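Local coordinates for vesicular integral-membrane protein VIP36 (Canis lupus familiaris, PDB 2DUR), which acts as a calcium-dependent lectin of the early secretory pathway, binding high-mannose glycans and helping to transport and sort the glycoproteins that carry them, at residues T177-L182 and N186-C191. Residues are numbered along the deposited sequence; the frame is centred on the assembly and turned at random.
Sequences TVMTDL and NEWKNC
The carbonyl O of Thr-180 accepts a hydrogen bond from Lys-189 N (2.8 Å, nearly straight at 173°) and is also approached by Trp-188 CA, 3.4 Å away, in a CA-H...O contact. The return bond, Thr-180 N to Lys-189 O at 2.9 Å, makes these two residues an antiparallel hydrogen-bonded pair. Beyond it, Cys-191 N reaches Val-178 O with a more bent N-H, where the chain turns a corner. Met-179 faces Asn-190 in the intervening non-hydrogen-bonded pair. Its CG stands anti to the carbonyl carbon (chi1 -53°), and a bend at chi3 lays CE over one face of the Trp-188 indole, 4.3 Å from the five-membered-ring centroid and 24° off the normal, a CH-pi contact; SD lies obliquely to the ring and packs on Trp-188 CB. The six-membered ring reaches the other way along 177-182, CZ3 lying 3.8 Å from Asp-181 CB, while His-67 also meets the indole. On the opposite sheet face, Thr-180 OG1 binds a water that donates to Asn-190 O. This hairpin, strands 175-181 and 189-198, belongs to the L-type lectin beta sandwich, and the disulfide from Cys-191 to Cys-154 ties it to the other sheet. Backbone bonds therefore set the register, Met-179 and the indole pack together on one face, and on the other the water-linked Thr-180 also packs on Leu-167 and Ile-129.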
loop_
_atom_site.group_PDB
_atom_site.type_symbol
_atom_site.label_atom_id
_atom_site.label_comp_id
_atom_site.label_asym_id
_atom_site.label_seq_id
_atom_site.Cartn_x
_atom_site.Cartn_y
_atom_site.Cartn_z
ATOM N N THR A 177 4.149 -6.152 9.786
ATOM C CA THR A 177 3.219 -7.273 9.632
ATOM C C THR A 177 2.160 -6.882 8.610
ATOM O O THR A 177 1.584 -5.794 8.678
ATOM C CB THR A 177 2.529 -7.642 10.994
ATOM O OG1 THR A 177 3.518 -7.762 12.028
ATOM C CG2 THR A 177 1.747 -8.916 10.868
ATOM N N VAL A 178 1.919 -7.772 7.666
ATOM C CA VAL A 178 0.827 -7.582 6.710
ATOM C C VAL A 178 -0.122 -8.755 6.864
ATOM O O VAL A 178 0.314 -9.910 6.820
ATOM C CB VAL A 178 1.364 -7.533 5.247
ATOM C CG1 VAL A 178 0.220 -7.291 4.272
ATOM C CG2 VAL A 178 2.436 -6.450 5.116
ATOM N N MET A 179 -1.410 -8.456 7.066
ATOM C CA MET A 179 -2.445 -9.482 7.226
ATOM C C MET A 179 -3.574 -9.229 6.235
ATOM O O MET A 179 -3.749 -8.112 5.774
ATOM C CB MET A 179 -2.979 -9.462 8.658
ATOM C CG MET A 179 -1.870 -9.572 9.678
ATOM S SD MET A 179 -2.431 -9.475 11.389
ATOM C CE MET A 179 -2.899 -7.746 11.503
ATOM N N THR A 180 -4.346 -10.265 5.928
ATOM C CA THR A 180 -5.437 -10.113 4.971
ATOM C C THR A 180 -6.751 -10.562 5.617
ATOM O O THR A 180 -6.755 -11.372 6.565
ATOM C CB THR A 180 -5.194 -10.945 3.707
ATOM O OG1 THR A 180 -5.113 -12.325 4.043
ATOM C CG2 THR A 180 -3.866 -10.548 3.013
ATOM N N ASP A 181 -7.846 -10.035 5.080
ATOM C CA ASP A 181 -9.203 -10.495 5.443
ATOM C C ASP A 181 -9.963 -10.613 4.133
ATOM O O ASP A 181 -10.567 -9.649 3.678
ATOM C CB ASP A 181 -9.855 -9.526 6.426
ATOM C CG ASP A 181 -11.351 -9.832 6.685
ATOM O OD1 ASP A 181 -11.852 -10.891 6.259
ATOM O OD2 ASP A 181 -11.996 -8.951 7.284
ATOM N N LEU A 182 -9.884 -11.793 3.536
ATOM C CA LEU A 182 -10.386 -12.013 2.175
ATOM C C LEU A 182 -11.492 -13.051 2.044
ATOM O O LEU A 182 -12.073 -13.175 0.969
ATOM C CB LEU A 182 -9.243 -12.404 1.233
ATOM C CG LEU A 182 -7.965 -11.556 1.279
ATOM C CD1 LEU A 182 -6.873 -12.240 0.452
ATOM C CD2 LEU A 182 -8.209 -10.127 0.817
ATOM N N ASN A 186 -14.170 -12.293 9.029
ATOM C CA ASN A 186 -13.956 -11.241 10.010
ATOM C C ASN A 186 -12.686 -11.493 10.841
ATOM O O ASN A 186 -12.657 -11.314 12.060
ATOM C CB ASN A 186 -15.196 -11.092 10.917
ATOM C CG ASN A 186 -15.165 -9.819 11.729
ATOM O OD1 ASN A 186 -14.769 -8.759 11.239
ATOM N ND2 ASN A 186 -15.579 -9.918 12.988
ATOM N N GLU A 187 -11.618 -11.879 10.146
ATOM C CA GLU A 187 -10.404 -12.387 10.776
ATOM C C GLU A 187 -9.216 -11.910 9.963
ATOM O O GLU A 187 -9.299 -11.942 8.742
ATOM C CB GLU A 187 -10.447 -13.883 10.614
ATOM C CG GLU A 187 -9.566 -14.698 11.439
ATOM C CD GLU A 187 -10.150 -16.090 11.499
ATOM O OE1 GLU A 187 -9.863 -16.894 10.593
ATOM O OE2 GLU A 187 -10.979 -16.338 12.410
ATOM N N TRP A 188 -8.149 -11.494 10.643
ATOM C CA TRP A 188 -6.862 -11.186 9.980
ATOM C C TRP A 188 -6.025 -12.459 9.865
ATOM O O TRP A 188 -5.693 -13.070 10.875
ATOM C CB TRP A 188 -6.074 -10.159 10.772
ATOM C CG TRP A 188 -6.675 -8.776 10.838
ATOM C CD1 TRP A 188 -7.030 -8.089 11.963
ATOM C CD2 TRP A 188 -6.963 -7.913 9.732
ATOM N NE1 TRP A 188 -7.518 -6.849 11.633
ATOM C CE2 TRP A 188 -7.496 -6.716 10.267
ATOM C CE3 TRP A 188 -6.822 -8.037 8.341
ATOM C CZ2 TRP A 188 -7.905 -5.646 9.455
ATOM C CZ3 TRP A 188 -7.239 -6.982 7.536
ATOM C CH2 TRP A 188 -7.761 -5.800 8.094
ATOM N N LYS A 189 -5.657 -12.839 8.643
ATOM C CA LYS A 189 -4.809 -13.994 8.392
ATOM C C LYS A 189 -3.407 -13.509 8.035
ATOM O O LYS A 189 -3.269 -12.568 7.263
ATOM C CB LYS A 189 -5.389 -14.788 7.218
ATOM C CG LYS A 189 -4.559 -15.980 6.771
ATOM C CD LYS A 189 -5.007 -16.472 5.404
ATOM C CE LYS A 189 -4.455 -17.856 5.054
ATOM N NZ LYS A 189 -3.250 -18.275 5.838
ATOM N N ASN A 190 -2.374 -14.149 8.570
ATOM C CA ASN A 190 -1.047 -13.619 8.313
ATOM C C ASN A 190 -0.625 -13.768 6.856
ATOM O O ASN A 190 -0.972 -14.736 6.174
ATOM C CB ASN A 190 0.016 -14.205 9.234
ATOM C CG ASN A 190 1.356 -13.486 9.074
ATOM O OD1 ASN A 190 2.344 -14.105 8.661
ATOM N ND2 ASN A 190 1.377 -12.159 9.315
ATOM N N CYS A 191 0.144 -12.794 6.392
ATOM C CA CYS A 191 0.709 -12.817 5.054
ATOM C C CYS A 191 2.232 -12.658 5.179
ATOM O O CYS A 191 2.998 -13.522 4.748
ATOM C CB CYS A 191 0.072 -11.728 4.188
ATOM S SG CYS A 191 0.820 -11.569 2.552
HETATM O O HOH W 1 -2.853 -13.759 3.949
HETATM O O HOH W 2 -14.603 -10.077 6.946
#